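Local coordinates for o-succinylbenzoate synthase (Thermosynechococcus elongatus BP-1, PDB 3H7V), which catalyses the magnesium-dependent dehydration of 2-succinyl-6-hydroxy-2,4-cyclohexadiene-1-carboxylate to 2-succinylbenzoate on the way to phylloquinone, at residues 238-243 against 264-269; 192-197 against 215-220; 129-134 against 159-164; 38-43 against 312-317. All blocks are in the same frame, centred on the assembly; numbering follows the deposited sequence.

Interaction 1 (238-243 against 264-269)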
loop_
_atom_site.group_PDB
_atom_site.type_symbol
_atom_site.label_atom_id
_atom_site.label_comp_id
_atom_site.label_asym_id
_atom_site.label_seq_id
_atom_site.Cartn_x
_atom_site.Cartn_y
_atom_site.Cartn_z
ATOM N N GLY A 238 6.222 15.138 5.798
ATOM C CA GLY A 238 5.008 14.374 6.033
ATOM C C GLY A 238 5.129 12.865 6.081
ATOM O O GLY A 238 6.180 12.309 6.405
ATOM N N PHE A 239 4.021 12.200 5.776
ATOM C CA PHE A 239 3.953 10.748 5.785
ATOM C C PHE A 239 4.210 10.140 4.413
ATOM O O PHE A 239 4.051 10.798 3.383
ATOM C CB PHE A 239 2.571 10.304 6.282
ATOM C CG PHE A 239 2.319 10.618 7.727
ATOM C CD1 PHE A 239 2.685 9.720 8.724
ATOM C CD2 PHE A 239 1.743 11.830 8.094
ATOM C CE1 PHE A 239 2.481 10.025 10.072
ATOM C CE2 PHE A 239 1.536 12.145 9.438
ATOM C CZ PHE A 239 1.906 11.238 10.430
ATOM N N PHE A 240 4.613 8.872 4.427
ATOM C CA PHE A 240 4.878 8.101 3.214
ATOM C C PHE A 240 3.977 6.879 3.281
ATOM O O PHE A 240 4.040 6.128 4.252
ATOM C CB PHE A 240 6.320 7.584 3.185
ATOM C CG PHE A 240 7.366 8.654 3.073
ATOM C CD1 PHE A 240 7.832 9.063 1.829
ATOM C CD2 PHE A 240 7.918 9.222 4.215
ATOM C CE1 PHE A 240 8.844 10.024 1.725
ATOM C CE2 PHE A 240 8.927 10.182 4.123
ATOM C CZ PHE A 240 9.389 10.581 2.876
ATOM N N VAL A 241 3.136 6.682 2.273
ATOM C CA VAL A 241 2.276 5.506 2.239
ATOM C C VAL A 241 3.070 4.470 1.444
ATOM O O VAL A 241 3.257 4.600 0.235
ATOM C CB VAL A 241 0.932 5.810 1.548
ATOM C CG1 VAL A 241 0.118 4.526 1.388
ATOM C CG2 VAL A 241 0.149 6.826 2.389
ATOM N N ILE A 242 3.562 3.454 2.142
ATOM C CA ILE A 242 4.370 2.418 1.513
ATOM C C ILE A 242 3.565 1.205 1.054
ATOM O O ILE A 242 2.893 0.561 1.859
ATOM C CB ILE A 242 5.466 1.903 2.489
ATOM C CG1 ILE A 242 6.341 3.067 2.983
ATOM C CG2 ILE A 242 6.319 0.831 1.799
ATOM C CD1 ILE A 242 7.129 3.791 1.892
ATOM N N LYS A 243 3.632 0.901 -0.241
ATOM C CA LYS A 243 2.973 -0.286 -0.781
ATOM C C LYS A 243 4.135 -1.257 -0.936
ATOM O O LYS A 243 4.797 -1.291 -1.972
ATOM C CB LYS A 243 2.337 0.001 -2.143
ATOM C CG LYS A 243 0.984 0.710 -2.070
ATOM C CD LYS A 243 1.113 2.171 -1.633
ATOM C CE LYS A 243 1.897 2.988 -2.654
ATOM N NZ LYS A 243 2.008 4.424 -2.248
ATOM N N GLN A 264 8.138 6.605 12.236
ATOM C CA GLN A 264 6.850 7.154 12.637
ATOM C C GLN A 264 6.086 7.780 11.475
ATOM O O GLN A 264 4.876 7.968 11.558
ATOM C CB GLN A 264 7.061 8.175 13.763
ATOM C CG GLN A 264 5.789 8.702 14.423
ATOM C CD GLN A 264 5.154 9.844 13.659
ATOM O OE1 GLN A 264 5.835 10.580 12.946
ATOM N NE2 GLN A 264 3.846 10.013 13.822
ATOM N N ARG A 265 6.783 8.088 10.385
ATOM C CA ARG A 265 6.130 8.695 9.232
ATOM C C ARG A 265 5.645 7.697 8.185
ATOM O O ARG A 265 5.200 8.093 7.109
ATOM C CB ARG A 265 7.066 9.702 8.559
ATOM C CG ARG A 265 7.318 10.971 9.361
ATOM C CD ARG A 265 6.023 11.664 9.758
ATOM N NE ARG A 265 6.241 13.076 10.058
ATOM C CZ ARG A 265 5.489 13.799 10.884
ATOM N NH1 ARG A 265 4.457 13.244 11.508
ATOM N NH2 ARG A 265 5.769 15.080 11.085
ATOM N N LEU A 266 5.727 6.407 8.490
ATOM C CA LEU A 266 5.293 5.394 7.539
ATOM C C LEU A 266 3.905 4.836 7.812
ATOM O O LEU A 266 3.499 4.664 8.964
ATOM C CB LEU A 266 6.268 4.216 7.525
ATOM C CG LEU A 266 7.742 4.479 7.228
ATOM C CD1 LEU A 266 8.475 3.147 7.154
ATOM C CD2 LEU A 266 7.882 5.233 5.913
ATOM N N VAL A 267 3.192 4.555 6.728
ATOM C CA VAL A 267 1.871 3.942 6.777
ATOM C C VAL A 267 1.969 2.848 5.720
ATOM O O VAL A 267 2.251 3.132 4.557
ATOM C CB VAL A 267 0.749 4.921 6.389
ATOM C CG1 VAL A 267 -0.598 4.200 6.402
ATOM C CG2 VAL A 267 0.720 6.092 7.363
ATOM N N PHE A 268 1.767 1.598 6.125
ATOM C CA PHE A 268 1.850 0.478 5.194
ATOM C C PHE A 268 0.481 0.184 4.609
ATOM O O PHE A 268 -0.477 -0.053 5.343
ATOM C CB PHE A 268 2.408 -0.749 5.918
ATOM C CG PHE A 268 3.849 -0.599 6.327
ATOM C CD1 PHE A 268 4.874 -0.888 5.434
ATOM C CD2 PHE A 268 4.180 -0.120 7.590
ATOM C CE1 PHE A 268 6.210 -0.697 5.791
ATOM C CE2 PHE A 268 5.512 0.076 7.956
ATOM C CZ PHE A 268 6.529 -0.214 7.054
ATOM N N SER A 269 0.388 0.203 3.282
ATOM C CA SER A 269 -0.891 -0.020 2.632
ATOM C C SER A 269 -0.896 -1.079 1.543
ATOM O O SER A 269 0.151 -1.529 1.081
ATOM C CB SER A 269 -1.410 1.307 2.077
ATOM O OG SER A 269 -1.611 2.229 3.138
HETATM O O HOH W 1 2.548 -2.311 2.401
#

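Interaction 2 (192-197 against 215-220). With MG (magnesium ion), chain B.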
loop_
_atom_site.group_PDB
_atom_site.type_symbol
_atom_site.label_atom_id
_atom_site.label_comp_id
_atom_site.label_asym_id
_atom_site.label_seq_id
_atom_site.Cartn_x
_atom_site.Cartn_y
_atom_site.Cartn_z
ATOM N N TYR A 192 -4.062 12.968 8.632
ATOM C CA TYR A 192 -3.387 13.586 7.495
ATOM C C TYR A 192 -4.268 13.637 6.265
ATOM O O TYR A 192 -5.335 13.023 6.224
ATOM C CB TYR A 192 -2.084 12.842 7.144
ATOM C CG TYR A 192 -2.215 11.373 6.750
ATOM C CD1 TYR A 192 -1.651 10.372 7.542
ATOM C CD2 TYR A 192 -2.840 10.992 5.556
ATOM C CE1 TYR A 192 -1.698 9.027 7.157
ATOM C CE2 TYR A 192 -2.893 9.650 5.163
ATOM C CZ TYR A 192 -2.316 8.677 5.968
ATOM O OH TYR A 192 -2.338 7.359 5.566
ATOM N N VAL A 193 -3.823 14.400 5.275
ATOM C CA VAL A 193 -4.526 14.493 4.006
ATOM C C VAL A 193 -3.613 13.740 3.049
ATOM O O VAL A 193 -2.439 14.074 2.910
ATOM C CB VAL A 193 -4.688 15.948 3.523
ATOM C CG1 VAL A 193 -5.254 15.957 2.114
ATOM C CG2 VAL A 193 -5.625 16.700 4.454
ATOM N N GLU A 194 -4.150 12.708 2.410
ATOM C CA GLU A 194 -3.373 11.885 1.492
ATOM C C GLU A 194 -3.422 12.420 0.062
ATOM O O GLU A 194 -4.499 12.658 -0.481
ATOM C CB GLU A 194 -3.900 10.442 1.537
ATOM C CG GLU A 194 -2.926 9.372 1.036
ATOM C CD GLU A 194 -3.373 7.957 1.393
ATOM O OE1 GLU A 194 -3.353 7.598 2.590
ATOM O OE2 GLU A 194 -3.746 7.200 0.478
ATOM N N GLN A 195 -2.242 12.619 -0.521
ATOM C CA GLN A 195 -2.077 13.094 -1.899
ATOM C C GLN A 195 -3.035 14.220 -2.309
ATOM O O GLN A 195 -3.896 14.040 -3.170
ATOM C CB GLN A 195 -2.228 11.910 -2.864
ATOM C CG GLN A 195 -1.581 12.098 -4.233
ATOM C CD GLN A 195 -0.064 12.055 -4.180
ATOM O OE1 GLN A 195 0.525 11.167 -3.559
ATOM N NE2 GLN A 195 0.581 13.010 -4.847
ATOM N N PRO A 196 -2.883 15.413 -1.712
ATOM C CA PRO A 196 -3.782 16.515 -2.080
ATOM C C PRO A 196 -3.656 16.949 -3.539
ATOM O O PRO A 196 -4.639 17.353 -4.160
ATOM C CB PRO A 196 -3.393 17.623 -1.098
ATOM C CG PRO A 196 -1.943 17.319 -0.791
ATOM C CD PRO A 196 -1.963 15.817 -0.637
ATOM N N LEU A 197 -2.449 16.849 -4.088
ATOM C CA LEU A 197 -2.197 17.244 -5.476
ATOM C C LEU A 197 -1.627 16.075 -6.268
ATOM O O LEU A 197 -1.098 15.125 -5.692
ATOM C CB LEU A 197 -1.190 18.398 -5.517
ATOM C CG LEU A 197 -1.545 19.683 -4.765
ATOM C CD1 LEU A 197 -0.341 20.614 -4.758
ATOM C CD2 LEU A 197 -2.739 20.353 -5.421
ATOM N N ALA A 215 -0.968 17.513 8.610
ATOM C CA ALA A 215 0.013 16.650 7.961
ATOM C C ALA A 215 -0.437 16.179 6.586
ATOM O O ALA A 215 -1.629 16.029 6.328
ATOM C CB ALA A 215 0.315 15.444 8.846
ATOM N N ILE A 216 0.533 15.936 5.711
ATOM C CA ILE A 216 0.251 15.468 4.362
ATOM C C ILE A 216 0.962 14.139 4.120
ATOM O O ILE A 216 2.083 13.928 4.592
ATOM C CB ILE A 216 0.723 16.498 3.308
ATOM C CG1 ILE A 216 0.019 17.836 3.552
ATOM C CG2 ILE A 216 0.439 15.987 1.896
ATOM C CD1 ILE A 216 0.401 18.924 2.560
ATOM N N ALA A 217 0.301 13.242 3.395
ATOM C CA ALA A 217 0.878 11.943 3.084
ATOM C C ALA A 217 1.003 11.739 1.582
ATOM O O ALA A 217 0.110 12.103 0.816
ATOM C CB ALA A 217 0.023 10.818 3.678
ATOM N N LEU A 218 2.119 11.154 1.167
ATOM C CA LEU A 218 2.340 10.864 -0.242
ATOM C C LEU A 218 1.908 9.423 -0.482
ATOM O O LEU A 218 2.226 8.533 0.309
ATOM C CB LEU A 218 3.818 11.014 -0.595
ATOM C CG LEU A 218 4.381 12.425 -0.443
ATOM C CD1 LEU A 218 5.877 12.385 -0.681
ATOM C CD2 LEU A 218 3.698 13.371 -1.419
ATOM N N ASP A 219 1.178 9.195 -1.566
ATOM C CA ASP A 219 0.718 7.847 -1.900
ATOM C C ASP A 219 1.055 7.615 -3.366
ATOM O O ASP A 219 2.030 6.933 -3.682
ATOM C CB ASP A 219 -0.793 7.731 -1.654
ATOM C CG ASP A 219 -1.336 6.337 -1.948
ATOM O OD1 ASP A 219 -0.536 5.428 -2.244
ATOM O OD2 ASP A 219 -2.572 6.154 -1.880
ATOM N N GLU A 220 0.267 8.208 -4.255
ATOM C CA GLU A 220 0.505 8.077 -5.688
ATOM C C GLU A 220 1.924 8.535 -6.045
ATOM O O GLU A 220 2.533 8.032 -7.004
ATOM C CB GLU A 220 -0.522 8.902 -6.474
ATOM C CG GLU A 220 -1.900 8.252 -6.602
ATOM C CD GLU A 220 -2.808 8.460 -5.399
ATOM O OE1 GLU A 220 -2.352 8.985 -4.363
ATOM O OE2 GLU A 220 -4.000 8.086 -5.497
HETATM MG MG MG B . -4.346 7.014 -1.347
HETATM O O HOH W 2 -3.818 8.900 -2.068
HETATM O O HOH W 3 -5.078 6.634 -3.284
HETATM O O HOH W 4 -5.226 5.093 -0.892
#

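Interaction 3 (129-134 against 159-164)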
loop_
_atom_site.group_PDB
_atom_site.type_symbol
_atom_site.label_atom_id
_atom_site.label_comp_id
_atom_site.label_asym_id
_atom_site.label_seq_id
_atom_site.Cartn_x
_atom_site.Cartn_y
_atom_site.Cartn_z
ATOM N N GLY A 129 -13.938 -2.852 16.030
ATOM C CA GLY A 129 -12.610 -2.522 16.515
ATOM C C GLY A 129 -11.734 -1.600 15.691
ATOM O O GLY A 129 -10.595 -1.335 16.079
ATOM N N GLN A 130 -12.236 -1.112 14.563
ATOM C CA GLN A 130 -11.444 -0.213 13.726
ATOM C C GLN A 130 -11.615 1.227 14.192
ATOM O O GLN A 130 -12.735 1.720 14.292
ATOM C CB GLN A 130 -11.853 -0.367 12.261
ATOM C CG GLN A 130 -11.438 -1.713 11.675
ATOM C CD GLN A 130 -11.873 -1.892 10.237
ATOM O OE1 GLN A 130 -13.034 -2.197 9.958
ATOM N NE2 GLN A 130 -10.943 -1.692 9.309
ATOM N N THR A 131 -10.502 1.898 14.472
ATOM C CA THR A 131 -10.554 3.270 14.964
ATOM C C THR A 131 -9.930 4.324 14.058
ATOM O O THR A 131 -9.941 5.509 14.383
ATOM C CB THR A 131 -9.921 3.368 16.368
ATOM O OG1 THR A 131 -8.578 2.875 16.328
ATOM C CG2 THR A 131 -10.730 2.549 17.367
ATOM N N THR A 132 -9.376 3.893 12.928
ATOM C CA THR A 132 -8.797 4.826 11.969
ATOM C C THR A 132 -9.606 4.662 10.693
ATOM O O THR A 132 -9.926 3.538 10.302
ATOM C CB THR A 132 -7.321 4.519 11.674
ATOM O OG1 THR A 132 -6.548 4.693 12.867
ATOM C CG2 THR A 132 -6.787 5.458 10.599
ATOM N N PHE A 133 -9.943 5.783 10.062
ATOM C CA PHE A 133 -10.741 5.782 8.837
ATOM C C PHE A 133 -10.096 6.639 7.767
ATOM O O PHE A 133 -9.301 7.524 8.071
ATOM C CB PHE A 133 -12.128 6.363 9.119
ATOM C CG PHE A 133 -12.870 5.650 10.196
ATOM C CD1 PHE A 133 -13.759 4.625 9.885
ATOM C CD2 PHE A 133 -12.646 5.968 11.530
ATOM C CE1 PHE A 133 -14.416 3.923 10.895
ATOM C CE2 PHE A 133 -13.294 5.274 12.546
ATOM C CZ PHE A 133 -14.183 4.248 12.229
ATOM N N LYS A 134 -10.435 6.366 6.512
ATOM C CA LYS A 134 -9.936 7.169 5.404
ATOM C C LYS A 134 -11.133 7.461 4.513
ATOM O O LYS A 134 -11.775 6.551 3.991
ATOM C CB LYS A 134 -8.838 6.457 4.601
ATOM C CG LYS A 134 -8.235 7.370 3.516
ATOM C CD LYS A 134 -6.864 6.895 3.020
ATOM C CE LYS A 134 -6.952 5.645 2.164
ATOM N NZ LYS A 134 -7.642 5.886 0.867
ATOM N N GLY A 159 -11.310 9.298 20.321
ATOM C CA GLY A 159 -10.259 8.355 19.977
ATOM C C GLY A 159 -10.187 8.025 18.498
ATOM O O GLY A 159 -9.234 7.388 18.045
ATOM N N ALA A 160 -11.193 8.443 17.737
ATOM C CA ALA A 160 -11.199 8.179 16.303
ATOM C C ALA A 160 -10.099 8.973 15.607
ATOM O O ALA A 160 -9.735 10.072 16.040
ATOM C CB ALA A 160 -12.565 8.543 15.702
ATOM N N LYS A 161 -9.564 8.400 14.535
ATOM C CA LYS A 161 -8.522 9.037 13.738
ATOM C C LYS A 161 -9.037 9.033 12.307
ATOM O O LYS A 161 -9.547 8.022 11.833
ATOM C CB LYS A 161 -7.211 8.257 13.853
ATOM C CG LYS A 161 -6.595 8.328 15.247
ATOM C CD LYS A 161 -5.306 7.521 15.365
ATOM C CE LYS A 161 -5.576 6.022 15.405
ATOM N NZ LYS A 161 -4.353 5.240 15.769
ATOM N N LEU A 162 -8.904 10.161 11.617
ATOM C CA LEU A 162 -9.415 10.259 10.258
ATOM C C LEU A 162 -8.406 10.750 9.234
ATOM O O LEU A 162 -7.709 11.741 9.457
ATOM C CB LEU A 162 -10.631 11.192 10.242
ATOM C CG LEU A 162 -11.285 11.480 8.888
ATOM C CD1 LEU A 162 -11.920 10.211 8.340
ATOM C CD2 LEU A 162 -12.341 12.568 9.065
ATOM N N ARG A 163 -8.338 10.044 8.111
ATOM C CA ARG A 163 -7.460 10.411 7.007
ATOM C C ARG A 163 -8.368 10.863 5.877
ATOM O O ARG A 163 -9.474 10.347 5.723
ATOM C CB ARG A 163 -6.650 9.203 6.528
ATOM C CG ARG A 163 -5.720 8.635 7.578
ATOM C CD ARG A 163 -5.224 7.254 7.202
ATOM N NE ARG A 163 -4.354 6.727 8.245
ATOM C CZ ARG A 163 -3.865 5.492 8.274
ATOM N NH1 ARG A 163 -4.154 4.627 7.309
ATOM N NH2 ARG A 163 -3.092 5.123 9.290
ATOM N N LEU A 164 -7.910 11.830 5.094
ATOM C CA LEU A 164 -8.686 12.308 3.956
ATOM C C LEU A 164 -7.853 11.986 2.728
ATOM O O LEU A 164 -6.666 12.304 2.685
ATOM C CB LEU A 164 -8.909 13.818 4.045
ATOM C CG LEU A 164 -9.598 14.351 5.306
ATOM C CD1 LEU A 164 -9.789 15.857 5.166
ATOM C CD2 LEU A 164 -10.944 13.663 5.505
HETATM O O HOH W 5 -3.691 5.157 12.611
#

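Interaction 4 (38-43 against 312-317)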
loop_
_atom_site.group_PDB
_atom_site.type_symbol
_atom_site.label_atom_id
_atom_site.label_comp_id
_atom_site.label_asym_id
_atom_site.label_seq_id
_atom_site.Cartn_x
_atom_site.Cartn_y
_atom_site.Cartn_z
ATOM N N GLY A 38 13.277 -30.608 -0.237
ATOM C CA GLY A 38 11.835 -30.511 -0.353
ATOM C C GLY A 38 11.223 -29.332 0.384
ATOM O O GLY A 38 9.998 -29.216 0.442
ATOM N N GLN A 39 12.054 -28.469 0.960
ATOM C CA GLN A 39 11.528 -27.297 1.659
ATOM C C GLN A 39 11.056 -26.345 0.573
ATOM O O GLN A 39 11.695 -26.227 -0.468
ATOM C CB GLN A 39 12.605 -26.625 2.508
ATOM C CG GLN A 39 13.229 -27.544 3.539
ATOM C CD GLN A 39 13.893 -26.784 4.663
ATOM O OE1 GLN A 39 13.290 -26.550 5.715
ATOM N NE2 GLN A 39 15.136 -26.380 4.446
ATOM N N VAL A 40 9.947 -25.661 0.822
ATOM C CA VAL A 40 9.385 -24.766 -0.179
ATOM C C VAL A 40 9.263 -23.313 0.268
ATOM O O VAL A 40 9.188 -23.015 1.458
ATOM C CB VAL A 40 7.994 -25.278 -0.615
ATOM C CG1 VAL A 40 7.353 -24.316 -1.603
ATOM C CG2 VAL A 40 8.130 -26.661 -1.244
ATOM N N GLY A 41 9.257 -22.419 -0.715
ATOM C CA GLY A 41 9.112 -20.997 -0.451
ATOM C C GLY A 41 8.164 -20.440 -1.498
ATOM O O GLY A 41 8.046 -21.014 -2.578
ATOM N N TYR A 42 7.491 -19.333 -1.191
ATOM C CA TYR A 42 6.544 -18.726 -2.130
ATOM C C TYR A 42 6.676 -17.208 -2.142
ATOM O O TYR A 42 6.990 -16.603 -1.121
ATOM C CB TYR A 42 5.111 -19.082 -1.735
ATOM C CG TYR A 42 4.713 -20.510 -2.015
ATOM C CD1 TYR A 42 4.277 -20.892 -3.282
ATOM C CD2 TYR A 42 4.754 -21.474 -1.011
ATOM C CE1 TYR A 42 3.885 -22.203 -3.543
ATOM C CE2 TYR A 42 4.366 -22.786 -1.259
ATOM C CZ TYR A 42 3.933 -23.143 -2.527
ATOM O OH TYR A 42 3.543 -24.439 -2.779
ATOM N N GLY A 43 6.423 -16.605 -3.300
ATOM C CA GLY A 43 6.500 -15.158 -3.422
ATOM C C GLY A 43 5.468 -14.684 -4.424
ATOM O O GLY A 43 4.939 -15.490 -5.193
ATOM N N ALA A 312 -1.818 -24.435 2.781
ATOM C CA ALA A 312 -2.669 -23.366 2.263
ATOM C C ALA A 312 -2.000 -22.765 1.030
ATOM O O ALA A 312 -2.671 -22.415 0.054
ATOM C CB ALA A 312 -2.880 -22.295 3.327
ATOM N N TYR A 313 -0.676 -22.638 1.083
ATOM C CA TYR A 313 0.082 -22.108 -0.045
ATOM C C TYR A 313 0.010 -23.121 -1.181
ATOM O O TYR A 313 -0.259 -22.765 -2.326
ATOM C CB TYR A 313 1.555 -21.901 0.316
ATOM C CG TYR A 313 1.868 -20.691 1.169
ATOM C CD1 TYR A 313 1.656 -20.706 2.545
ATOM C CD2 TYR A 313 2.419 -19.541 0.601
ATOM C CE1 TYR A 313 1.987 -19.608 3.335
ATOM C CE2 TYR A 313 2.751 -18.439 1.377
ATOM C CZ TYR A 313 2.535 -18.480 2.746
ATOM O OH TYR A 313 2.867 -17.398 3.525
ATOM N N GLU A 314 0.266 -24.384 -0.854
ATOM C CA GLU A 314 0.232 -25.450 -1.850
ATOM C C GLU A 314 -1.102 -25.493 -2.582
ATOM O O GLU A 314 -1.138 -25.646 -3.802
ATOM C CB GLU A 314 0.502 -26.805 -1.192
ATOM C CG GLU A 314 1.919 -26.961 -0.660
ATOM C CD GLU A 314 2.970 -26.919 -1.759
ATOM O OE1 GLU A 314 4.174 -26.933 -1.432
ATOM O OE2 GLU A 314 2.600 -26.875 -2.952
ATOM N N ARG A 315 -2.194 -25.354 -1.838
ATOM C CA ARG A 315 -3.522 -25.373 -2.442
ATOM C C ARG A 315 -3.703 -24.222 -3.423
ATOM O O ARG A 315 -4.197 -24.413 -4.533
ATOM C CB ARG A 315 -4.610 -25.310 -1.365
ATOM C CG ARG A 315 -4.770 -26.602 -0.574
ATOM C CD ARG A 315 -6.109 -26.654 0.157
ATOM N NE ARG A 315 -6.185 -25.729 1.284
ATOM C CZ ARG A 315 -5.476 -25.851 2.402
ATOM N NH1 ARG A 315 -5.611 -24.961 3.376
ATOM N NH2 ARG A 315 -4.630 -26.863 2.548
ATOM N N LEU A 316 -3.297 -23.026 -3.010
ATOM C CA LEU A 316 -3.411 -21.848 -3.858
ATOM C C LEU A 316 -2.624 -22.060 -5.152
ATOM O O LEU A 316 -3.097 -21.732 -6.240
ATOM C CB LEU A 316 -2.879 -20.621 -3.111
ATOM C CG LEU A 316 -3.072 -19.252 -3.760
ATOM C CD1 LEU A 316 -4.554 -18.995 -3.997
ATOM C CD2 LEU A 316 -2.485 -18.180 -2.854
ATOM N N TRP A 317 -1.427 -22.624 -5.021
ATOM C CA TRP A 317 -0.558 -22.888 -6.164
ATOM C C TRP A 317 -1.118 -23.949 -7.111
ATOM O O TRP A 317 -1.137 -23.760 -8.327
ATOM C CB TRP A 317 0.830 -23.314 -5.661
ATOM C CG TRP A 317 1.771 -23.777 -6.732
ATOM C CD1 TRP A 317 1.988 -25.065 -7.136
ATOM C CD2 TRP A 317 2.617 -22.954 -7.542
ATOM N NE1 TRP A 317 2.921 -25.095 -8.146
ATOM C CE2 TRP A 317 3.323 -23.811 -8.415
ATOM C CE3 TRP A 317 2.849 -21.572 -7.614
ATOM C CZ2 TRP A 317 4.246 -23.333 -9.351
ATOM C CZ3 TRP A 317 3.769 -21.098 -8.544
ATOM C CH2 TRP A 317 4.456 -21.978 -9.400
#

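Interaction 1 (238-243 against 264-269)
Arg-265 lies over one face of the Phe-239 ring. Its CD sits 4.0 Å from the ring centroid of Phe-239 in a CH-pi contact, and its guanidinium continues over the same ring as a cation-pi partner, the two planes turned 62° apart. A bend at chi2 (-54°) carries the arginine chain back past Gly-238 O. At the ring's edge Phe-239 CE1 meets Gln-264 O at 3.5 Å. With an alanine at Phe-239 the guanidinium is likely to lose its aromatic partner and a gap to open beside Val-267 CG2. On the other face of the sheet, Leu-266 CD2 fits between Phe-240 CB (3.9 Å) and Ile-242 CG1 (4.0 Å), and Ile-242 CB touches Phe-268 CD1. Four backbone hydrogen bonds join the strands, among them Ile-242 N to Val-267 O at 2.8 Å, and a water bridges Ile-242 O and Ser-269 O. Lys-243 NZ curls back to Val-241 O (2.8 Å), approaching from above the carbonyl plane, and forms a salt bridge with Asp-219. A lysine, here the predicted proton acceptor, at the C-terminal side of a parallel barrel strand is characteristic of the enolase-superfamily active site.

Interaction 2 (192-197 against 215-220)
Neighbouring strands of a beta-alpha-beta unit in the barrel domain, 190-194 and 216-218, meet here and carry two magnesium ligands at their C-terminal ends. Glu-194 OE2 binds the ion at 1.9 Å and Asp-219 OD2 binds it at 2.0 Å. Each carboxylate gives the magnesium one oxygen, and the two planes stand 87° apart; three waters and Asp-165 complete the shell. The second oxygens are also held: Tyr-192 OH donates to Glu-194 OE1 (3.2 Å), and Asp-219 OD1 pairs with Lys-243. Glu-220 works from the second shell, each of its carboxylate oxygens accepting from a metal-bound water. Behind the site, Ala-217 CB sits over one face of the Tyr-192 ring, 3.6 Å from its centroid; chi1 of 60° sets the tyrosine's CG between its backbone N and carbonyl carbon, turning the ring over Ala-217. The Gln-195 amide ties the loops together, OE1 accepting nearly straight from Asp-219 N (2.9 Å) and NE2 donating to Leu-197 O. Pro-196 CD presses tightly on Ile-216 CG2 at 3.5 Å. Backbone bonds such as Gln-195 N to Ala-217 O (2.8 Å) join the parallel pair. Acidic ligands on successive strand ends are the metal-site signature of the enolase superfamily.

Interaction 3 (129-134 against 159-164)
With CG2 of Thr-132 anti to its own N and OG1 beside it (chi1 -64°), the threonine spreads its two branches toward different partners on the facing strand. The methyl lies over one face of the Arg-163 guanidinium, offset toward the rim, with CG2 3.6 Å from Arg-163 NE. The hydroxyl turns to Lys-161, whose chain bends at chi3 (-74°) and brings CE to 3.0 Å from Thr-132 OG1. The ammonium itself stands further off, and a water joins the two groups, 2.9 Å from Thr-132 OG1 and more weakly bound to Lys-161 NZ. On the same face Lys-134 CG packs against Arg-163 CB at 3.9 Å, before its amino group leads away to Asp-165, a magnesium ligand. The opposite face is apolar: Phe-133 CB touches Leu-162 CD1 at 3.9 Å, and helices 118-126 and 142-155 cover these residues. Three backbone hydrogen bonds hold the strands parallel, the shortest from Arg-163 N to Phe-133 O at 2.7 Å; Phe-133 N and Lys-161 N donate the other two. Arg-163 is further fixed by a salt bridge from NE to Glu-191 and a bond from NH2 to Ala-293 O. The guanidinium thus spends N-H groups on partners beyond the two strands and offers the threonine methyl a flat face, so that a buried positive charge is probably balanced by Glu-191 while its face is packed by carbon.

Interaction 4 (38-43 against 312-317)
Tyr-42, with by far the most surface buried here, lays its ring against helix 310-318. Tyr-313 CB comes over one face of that ring, 3.3 Å from Tyr-42 CE2. The Tyr-313 ring slides past in the opposite direction: the two planes are only 24° apart, yet the centroids are 5.2 Å from each other and the rings barely overlap. Tyr-313 CD2 therefore meets Tyr-42 CD2 (3.4 Å) rather than the middle of the ring. The tyrosine's CG is anti to its carbonyl carbon (chi1 -73°), and the ring reaches out from the strand to the helix. One helical turn beyond Tyr-313, Trp-317 CB touches Tyr-42 CE1 at 3.9 Å. The carboxylate of Glu-314 lies by the Tyr-42 hydroxyl, too close in the model for its exact placement to be trusted; Arg-32 offers that hydroxyl a weak hydrogen bond and Glu-314 OE1 a long, weak ion pair. Replacing Tyr-42 by an alanine would probably open a gap between strand and helix and strip Tyr-313 CB and Trp-317 CB of their aromatic neighbour. Through this aromatic packing the C-terminal helix lies on the three-stranded antiparallel sheet of the N-terminal domain, the capping domain of the enolase-superfamily fold.

How the interactions relate
Interactions 3, 2 and 1 follow one another along the chain and share the parallel sheet of the barrel domain, where 161-165 neighbours 190-194 and 216-218 neighbours 239-242. Centres of interactions 1 and 2 lie about 10 Å apart, those of 2 and 3 about 16 Å. Leu-164 O probably accepts a hydrogen bond from Glu-194 N, and Leu-218 O one from Val-241 N, so the strand pairs form a continuous wall. Its C-terminal ends gather the magnesium ligands and Lys-243. Interaction 4 encloses all three in sequence but lies about 29 to 37 Å away between centres, joining the N-terminal domain to the chain's last helix, far from the metal.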